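Local coordinates for protein polysaccharide Lyase Family 6 (Bacteroides cellulosilyticus, PDB 6QPS) that cleaves alginate as a mannuronic acid-specific lyase of polysaccharide lyase family 6 and binds a calcium ion, at residues 221-225 with 270-274; 295-301 with 340-346; 64-70 with 96-101; 90-95 with 115-121. All blocks are in the same frame, centred on the assembly; numbering follows the deposited sequence. Where two conformers were deposited one is given.

Interaction 1: 221-225 with 270-274; sequences WSSQL and RHGHY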
loop_
_atom_site.group_PDB
_atom_site.type_symbol
_atom_site.label_atom_id
_atom_site.label_comp_id
_atom_site.label_asym_id
_atom_site.label_seq_id
_atom_site.Cartn_x
_atom_site.Cartn_y
_atom_site.Cartn_z
ATOM N N TRP A 221 10.387 13.834 4.145
ATOM C CA TRP A 221 10.284 15.251 4.478
ATOM C C TRP A 221 8.901 15.657 4.975
ATOM O O TRP A 221 8.810 16.681 5.667
ATOM C CB TRP A 221 10.751 16.144 3.310
ATOM C CG TRP A 221 10.331 15.691 1.942
ATOM C CD1 TRP A 221 11.040 14.892 1.089
ATOM C CD2 TRP A 221 9.112 16.020 1.258
ATOM N NE1 TRP A 221 10.339 14.692 -0.061
ATOM C CE2 TRP A 221 9.157 15.384 0.009
ATOM C CE3 TRP A 221 8.002 16.808 1.576
ATOM C CZ2 TRP A 221 8.117 15.483 -0.921
ATOM C CZ3 TRP A 221 6.966 16.908 0.642
ATOM C CH2 TRP A 221 7.041 16.257 -0.588
ATOM N N SER A 222 7.842 14.900 4.675
ATOM C CA SER A 222 6.497 15.157 5.189
ATOM C C SER A 222 6.087 14.169 6.283
ATOM O O SER A 222 4.922 14.170 6.703
ATOM C CB SER A 222 5.487 15.109 4.048
ATOM O OG SER A 222 5.574 13.863 3.370
ATOM N N SER A 223 7.022 13.356 6.782
ATOM C CA SER A 223 6.664 12.175 7.554
ATOM C C SER A 223 6.178 12.477 8.968
ATOM O O SER A 223 5.559 11.599 9.591
ATOM C CB SER A 223 7.845 11.201 7.622
ATOM O OG SER A 223 8.970 11.784 8.269
ATOM N N GLN A 224 6.461 13.663 9.499
ATOM C CA GLN A 224 5.977 14.032 10.827
ATOM C C GLN A 224 4.566 14.590 10.797
ATOM O O GLN A 224 4.028 14.932 11.855
ATOM C CB GLN A 224 6.944 15.004 11.507
ATOM C CG GLN A 224 8.401 14.507 11.492
ATOM C CD GLN A 224 8.570 13.139 12.119
ATOM O OE1 GLN A 224 8.472 12.968 13.339
ATOM N NE2 GLN A 224 8.847 12.155 11.285
ATOM N N LEU A 225 3.946 14.643 9.632
ATOM C CA LEU A 225 2.624 15.233 9.482
ATOM C C LEU A 225 1.526 14.173 9.486
ATOM O O LEU A 225 1.716 13.039 9.035
ATOM C CB LEU A 225 2.540 16.008 8.165
ATOM C CG LEU A 225 3.594 17.092 7.981
ATOM C CD1 LEU A 225 3.515 17.666 6.559
ATOM C CD2 LEU A 225 3.440 18.182 9.037
ATOM N N ARG A 270 7.766 2.891 7.865
ATOM C CA ARG A 270 9.127 3.369 7.602
ATOM C C ARG A 270 9.430 4.700 8.277
ATOM O O ARG A 270 10.485 4.849 8.916
ATOM C CB ARG A 270 9.389 3.440 6.089
ATOM C CG ARG A 270 10.779 3.966 5.746
ATOM C CD ARG A 270 11.912 3.073 6.286
ATOM N NE ARG A 270 13.215 3.687 6.057
ATOM C CZ ARG A 270 13.823 4.512 6.898
ATOM N NH1 ARG A 270 13.267 4.788 8.075
ATOM N NH2 ARG A 270 14.996 5.050 6.583
ATOM N N HIS A 271 8.538 5.675 8.108
ATOM C CA HIS A 271 8.659 6.957 8.788
ATOM C C HIS A 271 7.267 7.352 9.291
ATOM O O HIS A 271 6.252 6.877 8.775
ATOM C CB HIS A 271 9.131 8.096 7.865
ATOM C CG HIS A 271 10.449 7.909 7.174
ATOM N ND1 HIS A 271 11.634 7.625 7.823
ATOM C CD2 HIS A 271 10.779 8.120 5.875
ATOM C CE1 HIS A 271 12.624 7.612 6.941
ATOM N NE2 HIS A 271 12.133 7.926 5.755
ATOM N N GLY A 272 7.219 8.244 10.277
ATOM C CA GLY A 272 5.967 8.658 10.889
ATOM C C GLY A 272 5.424 7.706 11.951
ATOM O O GLY A 272 5.884 6.571 12.134
ATOM N N HIS A 273 4.414 8.195 12.675
ATOM C CA HIS A 273 4.011 7.661 13.979
ATOM C C HIS A 273 2.514 7.378 14.017
ATOM O O HIS A 273 1.720 7.923 13.236
ATOM C CB HIS A 273 4.399 8.641 15.117
ATOM C CG HIS A 273 5.763 9.224 14.926
ATOM N ND1 HIS A 273 6.922 8.479 15.047
ATOM C CD2 HIS A 273 6.139 10.461 14.525
ATOM C CE1 HIS A 273 7.957 9.263 14.775
ATOM N NE2 HIS A 273 7.503 10.453 14.413
ATOM N N TYR A 274 2.137 6.515 14.958
ATOM C CA TYR A 274 0.738 6.282 15.323
ATOM C C TYR A 274 -0.092 5.648 14.209
ATOM O O TYR A 274 -1.290 5.929 14.055
ATOM C CB TYR A 274 0.076 7.571 15.815
ATOM C CG TYR A 274 0.794 8.341 16.898
ATOM C CD1 TYR A 274 0.923 7.818 18.180
ATOM C CD2 TYR A 274 1.320 9.600 16.658
ATOM C CE1 TYR A 274 1.534 8.532 19.187
ATOM C CE2 TYR A 274 1.924 10.321 17.667
ATOM C CZ TYR A 274 2.080 9.768 18.920
ATOM O OH TYR A 274 2.690 10.499 19.919
HETATM O O HOH W 1 9.707 9.283 11.498
#
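Gln224 and His273 meet through one direct hydrogen bond, NE2 of His273 donating to OE1 of Gln224 over 2.9 Å. The oxygen sits in the ring plane at the imidazole edge, whereas the amide plane is turned 77° against the ring. A bend at chi2 (-56°) turns the Gln224 amide so that its NE2 donates to OG of Ser223 at 3.0 Å. The same nitrogen reaches a water that also takes the N-H of Gly272. Ser223 contributes the most buried surface: its CB rests on CB of His271 at 3.4 Å, its OG is held further by the carbonyl of Ser220, and its O lies 3.2 Å from CA of Gly272. The calcium ligand Glu244 is near, its side chain about 7 Å from that of His271. A donor facing its oxygen and two acceptors facing its nitrogen settle the rotation of the Gln224 amide, which ties the loop after strand 215-218 of the parallel beta-helix to the chain leaving strand 266-271, two turns on.

Interaction 2: 295-301 with 340-346; sequences IINQGHT and HRVENVD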
loop_
_atom_site.group_PDB
_atom_site.type_symbol
_atom_site.label_atom_id
_atom_site.label_comp_id
_atom_site.label_asym_id
_atom_site.label_seq_id
_atom_site.Cartn_x
_atom_site.Cartn_y
_atom_site.Cartn_z
ATOM N N ILE A 295 8.578 -2.613 11.820
ATOM C CA ILE A 295 8.280 -1.535 12.766
ATOM C C ILE A 295 9.531 -0.693 13.041
ATOM O O ILE A 295 10.543 -1.210 13.542
ATOM C CB ILE A 295 7.715 -2.106 14.076
ATOM C CG1 ILE A 295 6.418 -2.864 13.828
ATOM C CG2 ILE A 295 7.549 -0.980 15.101
ATOM C CD1 ILE A 295 5.287 -2.012 13.286
ATOM N N ILE A 296 9.437 0.599 12.679
ATOM C CA ILE A 296 10.332 1.704 13.017
ATOM C C ILE A 296 9.378 2.791 13.541
ATOM O O ILE A 296 8.167 2.736 13.308
ATOM C CB ILE A 296 11.117 2.168 11.754
ATOM C CG1 ILE A 296 11.890 0.984 11.155
ATOM C CG2 ILE A 296 12.069 3.342 12.009
ATOM C CD1 ILE A 296 12.110 1.115 9.671
ATOM N N ASN A 297 9.905 3.762 14.305
ATOM C CA ASN A 297 9.106 4.893 14.806
ATOM C C ASN A 297 8.108 4.506 15.903
ATOM O O ASN A 297 8.149 3.394 16.427
ATOM C CB ASN A 297 8.396 5.628 13.661
ATOM C CG ASN A 297 9.252 5.748 12.421
ATOM O OD1 ASN A 297 10.132 6.567 12.365
ATOM N ND2 ASN A 297 9.012 4.893 11.434
ATOM N N GLN A 298 7.249 5.440 16.319
ATOM C CA GLN A 298 6.528 5.245 17.568
ATOM C C GLN A 298 5.016 5.231 17.422
ATOM O O GLN A 298 4.445 5.740 16.459
ATOM C CB GLN A 298 6.955 6.268 18.630
ATOM C CG GLN A 298 6.689 7.706 18.309
ATOM C CD GLN A 298 7.106 8.665 19.449
ATOM O OE1 GLN A 298 6.263 9.279 20.063
ATOM N NE2 GLN A 298 8.398 8.793 19.692
ATOM N N GLY A 299 4.377 4.680 18.449
ATOM C CA GLY A 299 2.975 4.923 18.680
ATOM C C GLY A 299 1.996 4.027 17.969
ATOM O O GLY A 299 0.783 4.221 18.138
ATOM N N HIS A 300 2.457 3.055 17.203
ATOM C CA HIS A 300 1.591 2.223 16.368
ATOM C C HIS A 300 0.821 1.202 17.196
ATOM O O HIS A 300 1.259 0.767 18.270
ATOM C CB HIS A 300 2.406 1.462 15.308
ATOM C CG HIS A 300 3.497 2.277 14.678
ATOM N ND1 HIS A 300 3.263 3.400 13.901
ATOM C CD2 HIS A 300 4.839 2.124 14.737
ATOM C CE1 HIS A 300 4.432 3.886 13.506
ATOM N NE2 HIS A 300 5.395 3.123 13.991
ATOM N N THR A 301 -0.339 0.807 16.671
ATOM C CA THR A 301 -1.146 -0.279 17.228
ATOM C C THR A 301 -1.299 -1.356 16.156
ATOM O O THR A 301 -1.769 -1.067 15.052
ATOM C CB THR A 301 -2.496 0.249 17.720
ATOM O OG1 THR A 301 -2.277 1.286 18.698
ATOM C CG2 THR A 301 -3.296 -0.869 18.377
ATOM N N HIS A 340 14.142 6.177 13.302
ATOM C CA HIS A 340 13.751 6.782 14.569
ATOM C C HIS A 340 13.285 5.721 15.556
ATOM O O HIS A 340 12.651 4.722 15.180
ATOM C CB HIS A 340 12.725 7.888 14.321
ATOM C CG HIS A 340 13.266 8.984 13.462
ATOM N ND1 HIS A 340 13.319 8.889 12.086
ATOM C CD2 HIS A 340 13.843 10.166 13.786
ATOM C CE1 HIS A 340 13.861 9.991 11.599
ATOM N NE2 HIS A 340 14.206 10.775 12.609
ATOM N N ARG A 341 13.623 5.951 16.832
ATOM C CA ARG A 341 13.390 4.964 17.884
ATOM C C ARG A 341 11.968 4.394 17.872
ATOM O O ARG A 341 10.969 5.118 17.735
ATOM C CB ARG A 341 13.668 5.587 19.260
ATOM C CG ARG A 341 13.702 4.565 20.388
ATOM C CD ARG A 341 13.600 5.219 21.781
ATOM N NE ARG A 341 14.760 5.991 22.198
ATOM C CZ ARG A 341 15.792 5.517 22.905
ATOM N NH1 ARG A 341 15.852 4.240 23.247
ATOM N NH2 ARG A 341 16.766 6.328 23.269
ATOM N N VAL A 342 11.873 3.079 18.044
ATOM C CA VAL A 342 10.593 2.436 18.280
ATOM C C VAL A 342 10.211 2.635 19.741
ATOM O O VAL A 342 10.936 2.208 20.643
ATOM C CB VAL A 342 10.640 0.946 17.924
ATOM C CG1 VAL A 342 9.341 0.267 18.346
ATOM C CG2 VAL A 342 10.895 0.741 16.425
ATOM N N GLU A 343 9.059 3.254 19.986
ATOM C CA GLU A 343 8.548 3.315 21.352
ATOM C C GLU A 343 7.027 3.311 21.327
ATOM O O GLU A 343 6.402 3.777 20.369
ATOM C CB GLU A 343 9.093 4.433 22.261
ATOM C CG GLU A 343 9.426 5.716 21.651
ATOM C CD GLU A 343 10.146 6.665 22.631
ATOM O OE1 GLU A 343 10.056 6.493 23.863
ATOM O OE2 GLU A 343 10.809 7.608 22.173
ATOM N N ASN A 344 6.443 2.791 22.400
ATOM C CA ASN A 344 4.998 2.872 22.642
ATOM C C ASN A 344 4.201 2.179 21.544
ATOM O O ASN A 344 3.266 2.742 20.974
ATOM C CB ASN A 344 4.536 4.320 22.831
ATOM C CG ASN A 344 5.459 5.101 23.727
ATOM O OD1 ASN A 344 5.866 4.642 24.807
ATOM N ND2 ASN A 344 5.797 6.309 23.309
ATOM N N VAL A 345 4.579 0.941 21.244
ATOM C CA VAL A 345 3.963 0.151 20.187
ATOM C C VAL A 345 3.290 -1.057 20.834
ATOM O O VAL A 345 3.921 -1.787 21.613
ATOM C CB VAL A 345 4.997 -0.296 19.128
ATOM C CG1 VAL A 345 4.375 -1.260 18.128
ATOM C CG2 VAL A 345 5.588 0.913 18.382
ATOM N N ASP A 346 2.000 -1.249 20.538
ATOM C CA ASP A 346 1.213 -2.369 21.042
ATOM C C ASP A 346 1.064 -3.407 19.935
ATOM O O ASP A 346 0.501 -3.105 18.881
ATOM C CB ASP A 346 -0.167 -1.838 21.461
ATOM C CG ASP A 346 -1.065 -2.901 22.071
ATOM O OD1 ASP A 346 -0.548 -3.861 22.690
ATOM O OD2 ASP A 346 -2.298 -2.774 21.929
HETATM O O HOH W 2 12.271 6.823 10.502
HETATM O O HOH W 3 10.681 7.781 17.909
#
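Ile295 and Val342 cross at about a right angle on the buried side of the contact, CG2 of Ile295 lying 3.9 Å from CG1 of Val342. Next to them CG2 of Val345 touches both Ile295 and the His300 ring, 3.9 Å from CD2 of His300. That ring is itself fixed, since its NE2 donates to O of Ile296 over 2.9 Å. Between the buried Asn297 and His340 a water links OD1 to ND1, while ND2 of Asn297 bonds the carbonyl of Arg270. Backbone bonds from Asn297 to His340, Gly299 to Glu343 and Asp346 to His300 close the seam. The other side is looser. Gln298 and Glu343 run side by side without bonding, NE2 of Gln298 staying 3.7 Å from OE2 of Glu343; their stronger partners are Arg324 and Arg369. A water here links Gln298 NE2 to the carbonyl of Arg341. Such in-register stacking of a corner and its following strand on the next turn, apolar inward and polar outward, is the hallmark of a parallel beta-helix.

Interaction 3: 64-70 with 96-101; sequences FTGKGVS and GEYLQL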
loop_
_atom_site.group_PDB
_atom_site.type_symbol
_atom_site.label_atom_id
_atom_site.label_comp_id
_atom_site.label_asym_id
_atom_site.label_seq_id
_atom_site.Cartn_x
_atom_site.Cartn_y
_atom_site.Cartn_z
ATOM N N PHE A 64 -8.993 17.316 -16.395
ATOM C CA PHE A 64 -10.380 17.004 -16.045
ATOM C C PHE A 64 -10.709 17.894 -14.863
ATOM O O PHE A 64 -10.186 17.687 -13.762
ATOM C CB PHE A 64 -10.515 15.527 -15.686
ATOM C CG PHE A 64 -11.928 15.071 -15.365
ATOM C CD1 PHE A 64 -13.049 15.820 -15.716
ATOM C CD2 PHE A 64 -12.119 13.865 -14.705
ATOM C CE1 PHE A 64 -14.337 15.367 -15.402
ATOM C CE2 PHE A 64 -13.395 13.406 -14.400
ATOM C CZ PHE A 64 -14.503 14.150 -14.769
ATOM N N THR A 65 -11.537 18.906 -15.095
ATOM C CA THR A 65 -11.881 19.848 -14.043
ATOM C C THR A 65 -13.353 20.211 -14.105
ATOM O O THR A 65 -14.004 20.114 -15.143
ATOM C CB THR A 65 -10.995 21.113 -14.092
ATOM O OG1 THR A 65 -11.204 21.907 -12.918
ATOM C CG2 THR A 65 -11.271 21.957 -15.323
ATOM N N GLY A 66 -13.868 20.635 -12.967
ATOM C CA GLY A 66 -15.264 20.990 -12.848
ATOM C C GLY A 66 -15.676 20.936 -11.394
ATOM O O GLY A 66 -14.878 20.610 -10.511
ATOM N N LYS A 67 -16.946 21.256 -11.157
ATOM C CA LYS A 67 -17.504 21.181 -9.804
ATOM C C LYS A 67 -18.805 20.387 -9.798
ATOM O O LYS A 67 -19.888 20.925 -10.036
ATOM C CB LYS A 67 -17.669 22.548 -9.190
ATOM C CG LYS A 67 -16.392 23.360 -9.155
ATOM C CD LYS A 67 -16.650 24.794 -8.693
ATOM C CE LYS A 67 -17.821 25.422 -9.446
ATOM N NZ LYS A 67 -17.384 26.018 -10.743
ATOM N N GLY A 68 -18.688 19.091 -9.561
ATOM C CA GLY A 68 -19.835 18.293 -9.188
ATOM C C GLY A 68 -20.292 18.635 -7.780
ATOM O O GLY A 68 -19.718 19.480 -7.092
ATOM N N VAL A 69 -21.356 17.951 -7.339
ATOM C CA VAL A 69 -21.824 18.046 -5.959
ATOM C C VAL A 69 -22.133 16.647 -5.434
ATOM O O VAL A 69 -22.247 15.683 -6.196
ATOM C CB VAL A 69 -23.053 18.976 -5.791
ATOM C CG1 VAL A 69 -22.742 20.372 -6.311
ATOM C CG2 VAL A 69 -24.278 18.399 -6.482
ATOM N N SER A 70 -22.270 16.549 -4.108
ATOM C CA SER A 70 -22.522 15.262 -3.472
ATOM C C SER A 70 -23.787 14.639 -4.046
ATOM O O SER A 70 -24.834 15.292 -4.130
ATOM C CB SER A 70 -22.675 15.443 -1.959
ATOM O OG SER A 70 -23.097 14.231 -1.355
ATOM N N GLY A 96 -10.599 20.029 -8.900
ATOM C CA GLY A 96 -11.993 20.416 -8.781
ATOM C C GLY A 96 -12.662 19.587 -7.705
ATOM O O GLY A 96 -11.975 19.111 -6.800
ATOM N N GLU A 97 -13.980 19.412 -7.782
ATOM C CA GLU A 97 -14.712 18.672 -6.767
ATOM C C GLU A 97 -15.669 17.683 -7.419
ATOM O O GLU A 97 -16.235 17.945 -8.483
ATOM C CB GLU A 97 -15.566 19.602 -5.890
ATOM C CG GLU A 97 -14.838 20.696 -5.151
ATOM C CD GLU A 97 -15.791 21.789 -4.716
ATOM O OE1 GLU A 97 -16.801 21.482 -4.039
ATOM O OE2 GLU A 97 -15.537 22.953 -5.074
ATOM N N TYR A 98 -15.902 16.573 -6.729
ATOM C CA TYR A 98 -16.885 15.572 -7.143
ATOM C C TYR A 98 -16.766 15.203 -8.626
ATOM O O TYR A 98 -17.751 15.179 -9.372
ATOM C CB TYR A 98 -18.308 16.002 -6.760
ATOM C CG TYR A 98 -18.513 16.062 -5.251
ATOM C CD1 TYR A 98 -18.835 14.916 -4.527
ATOM C CD2 TYR A 98 -18.383 17.259 -4.557
ATOM C CE1 TYR A 98 -19.031 14.975 -3.150
ATOM C CE2 TYR A 98 -18.565 17.313 -3.167
ATOM C CZ TYR A 98 -18.876 16.160 -2.490
ATOM O OH TYR A 98 -19.072 16.232 -1.115
ATOM N N LEU A 99 -15.546 14.863 -9.038
ATOM C CA LEU A 99 -15.251 14.346 -10.373
ATOM C C LEU A 99 -14.947 12.860 -10.262
ATOM O O LEU A 99 -14.328 12.429 -9.280
ATOM C CB LEU A 99 -14.035 15.069 -10.955
ATOM C CG LEU A 99 -14.079 16.594 -10.910
ATOM C CD1 LEU A 99 -12.772 17.160 -11.466
ATOM C CD2 LEU A 99 -15.271 17.116 -11.663
ATOM N N GLN A 100 -15.407 12.074 -11.245
ATOM C CA GLN A 100 -15.290 10.618 -11.175
ATOM C C GLN A 100 -14.865 10.051 -12.521
ATOM O O GLN A 100 -15.450 10.392 -13.556
ATOM C CB GLN A 100 -16.657 10.051 -10.780
ATOM C CG GLN A 100 -16.724 8.624 -10.351
ATOM C CD GLN A 100 -17.912 8.398 -9.402
ATOM O OE1 GLN A 100 -18.036 9.071 -8.372
ATOM N NE2 GLN A 100 -18.784 7.473 -9.760
ATOM N N LEU A 101 -13.853 9.190 -12.494
ATOM C CA LEU A 101 -13.476 8.362 -13.631
ATOM C C LEU A 101 -13.960 6.944 -13.375
ATOM O O LEU A 101 -13.721 6.399 -12.289
ATOM C CB LEU A 101 -11.954 8.307 -13.754
ATOM C CG LEU A 101 -11.233 9.518 -14.343
ATOM C CD1 LEU A 101 -11.296 10.692 -13.424
ATOM C CD2 LEU A 101 -9.783 9.145 -14.656
#
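The first torsion of Phe64 sets its CG anti to the backbone N (chi1 -177°), which turns one face of the ring to CB of Leu99 and its edge to Leu101. That of Tyr98 (chi1 -66°) puts CG beside its own N and lays the phenol along the backbone of 68-70. CB of Leu99 stands 4.2 Å from the Phe64 centroid in a CH-pi contact, while CD1 of Leu101 approaches in the ring plane, 3.5 Å from CD2 of Phe64. Leu99 runs on past the ring, its CD1 lying 3.5 Å from O of Phe64 and its CD2 turned to Gly66. At the far end Tyr98 receives a peptide on one face: N of Ser70 lies over the ring centre, 3.6 Å above its plane, and Phe129 stacks with the same residue. Between these two patches the backbones pair in parallel. N of Glu97 donates to O of Gly66 over 3.1 Å, in the carbonyl plane, and N of Gly68 to O of Glu97 from above the plane of the Glu97 carbonyl. Gly66 and Gly96 adopt backbone angles open essentially to glycine alone, and CA of Gly96 can lie 3.4 Å from O of Gly66. Strands 54-67 and 99-111 thus pack apolar groups beside a corner where one turn stacks on the next, as in the parallel beta-helix of this lyase family.

Interaction 4: 90-95 with 115-121; sequences LRLKIY and DMIDFQG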
loop_
_atom_site.group_PDB
_atom_site.type_symbol
_atom_site.label_atom_id
_atom_site.label_comp_id
_atom_site.label_asym_id
_atom_site.label_seq_id
_atom_site.Cartn_x
_atom_site.Cartn_y
_atom_site.Cartn_z
ATOM N N LEU A 90 0.689 10.401 -22.070
ATOM C CA LEU A 90 -0.400 10.868 -21.223
ATOM C C LEU A 90 0.108 11.694 -20.049
ATOM O O LEU A 90 1.041 11.289 -19.351
ATOM C CB LEU A 90 -1.172 9.652 -20.695
ATOM C CG LEU A 90 -2.348 9.894 -19.760
ATOM C CD1 LEU A 90 -3.418 10.765 -20.430
ATOM C CD2 LEU A 90 -2.967 8.585 -19.243
ATOM N N ARG A 91 -0.542 12.840 -19.803
ATOM C CA ARG A 91 -0.284 13.656 -18.605
ATOM C C ARG A 91 -1.654 14.185 -18.167
ATOM O O ARG A 91 -2.079 15.271 -18.584
ATOM C CB ARG A 91 0.746 14.771 -18.808
ATOM C CG ARG A 91 1.078 15.494 -17.458
ATOM C CD ARG A 91 2.282 16.437 -17.583
ATOM N NE ARG A 91 2.480 17.268 -16.393
ATOM C CZ ARG A 91 2.834 18.550 -16.428
ATOM N NH1 ARG A 91 3.028 19.146 -17.596
ATOM N NH2 ARG A 91 2.991 19.243 -15.296
ATOM N N LEU A 92 -2.354 13.397 -17.356
ATOM C CA LEU A 92 -3.712 13.697 -16.928
ATOM C C LEU A 92 -3.675 14.344 -15.553
ATOM O O LEU A 92 -3.067 13.797 -14.624
ATOM C CB LEU A 92 -4.536 12.414 -16.892
ATOM C CG LEU A 92 -5.884 12.436 -16.174
ATOM C CD1 LEU A 92 -6.800 13.467 -16.826
ATOM C CD2 LEU A 92 -6.515 11.046 -16.170
ATOM N N LYS A 93 -4.312 15.511 -15.428
ATOM C CA LYS A 93 -4.434 16.226 -14.166
ATOM C C LYS A 93 -5.917 16.370 -13.862
ATOM O O LYS A 93 -6.690 16.770 -14.746
ATOM C CB LYS A 93 -3.775 17.598 -14.265
ATOM C CG LYS A 93 -2.257 17.535 -14.410
ATOM C CD LYS A 93 -1.653 18.926 -14.497
ATOM C CE LYS A 93 -0.252 18.975 -13.888
ATOM N NZ LYS A 93 -0.290 18.793 -12.397
ATOM N N ILE A 94 -6.298 16.062 -12.624
ATOM C CA ILE A 94 -7.680 16.064 -12.139
ATOM C C ILE A 94 -7.743 17.054 -10.980
ATOM O O ILE A 94 -6.999 16.911 -10.004
ATOM C CB ILE A 94 -8.087 14.656 -11.662
ATOM C CG1 ILE A 94 -7.946 13.603 -12.772
ATOM C CG2 ILE A 94 -9.515 14.661 -11.105
ATOM C CD1 ILE A 94 -7.821 12.171 -12.242
ATOM N N TYR A 95 -8.624 18.048 -11.066
ATOM C CA TYR A 95 -8.689 19.063 -10.021
ATOM C C TYR A 95 -10.070 19.688 -10.070
ATOM O O TYR A 95 -10.622 19.902 -11.147
ATOM C CB TYR A 95 -7.570 20.117 -10.161
ATOM C CG TYR A 95 -7.415 20.732 -11.546
ATOM C CD1 TYR A 95 -6.708 20.068 -12.539
ATOM C CD2 TYR A 95 -7.965 21.965 -11.861
ATOM C CE1 TYR A 95 -6.562 20.602 -13.786
ATOM C CE2 TYR A 95 -7.821 22.509 -13.125
ATOM C CZ TYR A 95 -7.126 21.811 -14.089
ATOM O OH TYR A 95 -6.977 22.333 -15.349
ATOM N N ASP A 115 4.710 12.016 -13.853
ATOM C CA ASP A 115 3.434 11.644 -13.241
ATOM C C ASP A 115 2.385 11.414 -14.320
ATOM O O ASP A 115 2.000 12.348 -15.028
ATOM C CB ASP A 115 2.980 12.733 -12.256
ATOM C CG ASP A 115 4.062 13.093 -11.265
ATOM O OD1 ASP A 115 4.489 12.186 -10.530
ATOM O OD2 ASP A 115 4.510 14.266 -11.254
ATOM N N MET A 116 1.885 10.183 -14.426
ATOM C CA MET A 116 0.928 9.877 -15.481
ATOM C C MET A 116 -0.449 10.460 -15.175
ATOM O O MET A 116 -1.032 11.160 -16.013
ATOM C CB MET A 116 0.844 8.373 -15.720
ATOM C CG MET A 116 0.086 8.022 -16.995
ATOM S SD MET A 116 0.080 6.255 -17.405
ATOM C CE MET A 116 -1.090 5.639 -16.199
ATOM N N ILE A 117 -0.986 10.170 -13.986
ATOM C CA ILE A 117 -2.293 10.648 -13.515
ATOM C C ILE A 117 -2.065 11.313 -12.154
ATOM O O ILE A 117 -1.530 10.679 -11.231
ATOM C CB ILE A 117 -3.314 9.503 -13.374
ATOM C CG1 ILE A 117 -3.498 8.763 -14.702
ATOM C CG2 ILE A 117 -4.646 10.028 -12.825
ATOM C CD1 ILE A 117 -4.391 7.513 -14.585
ATOM N N ASP A 118 -2.481 12.576 -12.017
ATOM C CA ASP A 118 -2.200 13.390 -10.830
ATOM C C ASP A 118 -3.468 14.141 -10.437
ATOM O O ASP A 118 -4.179 14.667 -11.301
ATOM C CB ASP A 118 -1.046 14.362 -11.131
ATOM C CG ASP A 118 -0.334 14.878 -9.895
ATOM O OD1 ASP A 118 -0.675 14.496 -8.753
ATOM O OD2 ASP A 118 0.582 15.704 -10.095
ATOM N N PHE A 119 -3.718 14.215 -9.134
ATOM C CA PHE A 119 -4.918 14.844 -8.562
ATOM C C PHE A 119 -4.673 16.310 -8.155
ATOM O O PHE A 119 -5.211 16.803 -7.147
ATOM C CB PHE A 119 -5.444 14.001 -7.393
ATOM C CG PHE A 119 -6.252 12.765 -7.817
ATOM C CD1 PHE A 119 -5.639 11.674 -8.427
ATOM C CD2 PHE A 119 -7.620 12.678 -7.578
ATOM C CE1 PHE A 119 -6.385 10.552 -8.809
ATOM C CE2 PHE A 119 -8.354 11.531 -7.953
ATOM C CZ PHE A 119 -7.723 10.490 -8.584
ATOM N N GLN A 120 -3.902 17.023 -8.974
ATOM C CA GLN A 120 -3.607 18.434 -8.796
ATOM C C GLN A 120 -3.436 19.060 -10.175
ATOM O O GLN A 120 -2.897 18.429 -11.094
ATOM C CB GLN A 120 -2.308 18.595 -7.984
ATOM C CG GLN A 120 -1.804 20.009 -7.800
ATOM C CD GLN A 120 -0.506 20.071 -7.020
ATOM O OE1 GLN A 120 -0.452 20.637 -5.940
ATOM N NE2 GLN A 120 0.557 19.521 -7.596
ATOM N N GLY A 121 -3.909 20.293 -10.321
ATOM C CA GLY A 121 -3.605 21.099 -11.483
ATOM C C GLY A 121 -2.330 21.873 -11.255
ATOM O O GLY A 121 -1.275 21.272 -11.019
HETATM O O HOH W 4 -0.186 14.052 -14.513
HETATM O O HOH W 5 0.998 16.157 -12.914
#
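Lys93 lies along Gln120 and Gly121 of the neighbouring turn. CB of Lys93 already touches the carbonyl O of Gln120 at 3.4 Å, and CG stays with that same oxygen. CD is still nearest O of Gln120, with CA of Gly121 a little farther off, and CE comes up to O of Gly121. Bends at chi3 and chi4 then set NZ of Lys93 between two carbonyls, donating to O of Gln120 over 2.9 Å and to O of Gly121 over 3.0 Å; it approaches the first from above the carbonyl plane. A water joins NZ to the Asp118 carboxylate. The direct salt bridge from NZ of Lys93 to OD2 of Asp118 is long, at 3.9 Å, and Asp118 is held mainly by a salt bridge from its OD1 to Arg160. On the opposite sheet face CD1 of Ile94 stands over a face of the Phe119 ring, 4.2 Å from its centroid, and also meets CG2 of Ile117. At the end of the strand, CA of Gly121 lies over a face of the Tyr95 ring. Two carbonyls, a water and a nearby carboxylate surround the Lys93 ammonium, which would be expected to stabilise its positive charge and to hold the loop 119-121 against strand 90-95.

The four contacts sample the beta-helix at two places along its length. Interactions 3 and 4 come first, their segments alternating along the chain, with centres 14 Å apart; strands 54-67 and 90-95 are neighbours, joined directly where N of Phe64 meets O of Lys93 at 2.9 Å. Interactions 1 and 2 follow in series, 11 Å apart, and touch where N of Tyr274 lies 2.9 Å from O of Gln298. The most distant pair, interactions 2 and 3, has centres 38 Å apart. Interactions 2, 3 and 4 pair neighbouring turns, while interaction 1 ties a loop to a later turn through side chains and a water. The later pair lies near the calcium site, whereas the earlier pair builds the coil away from it.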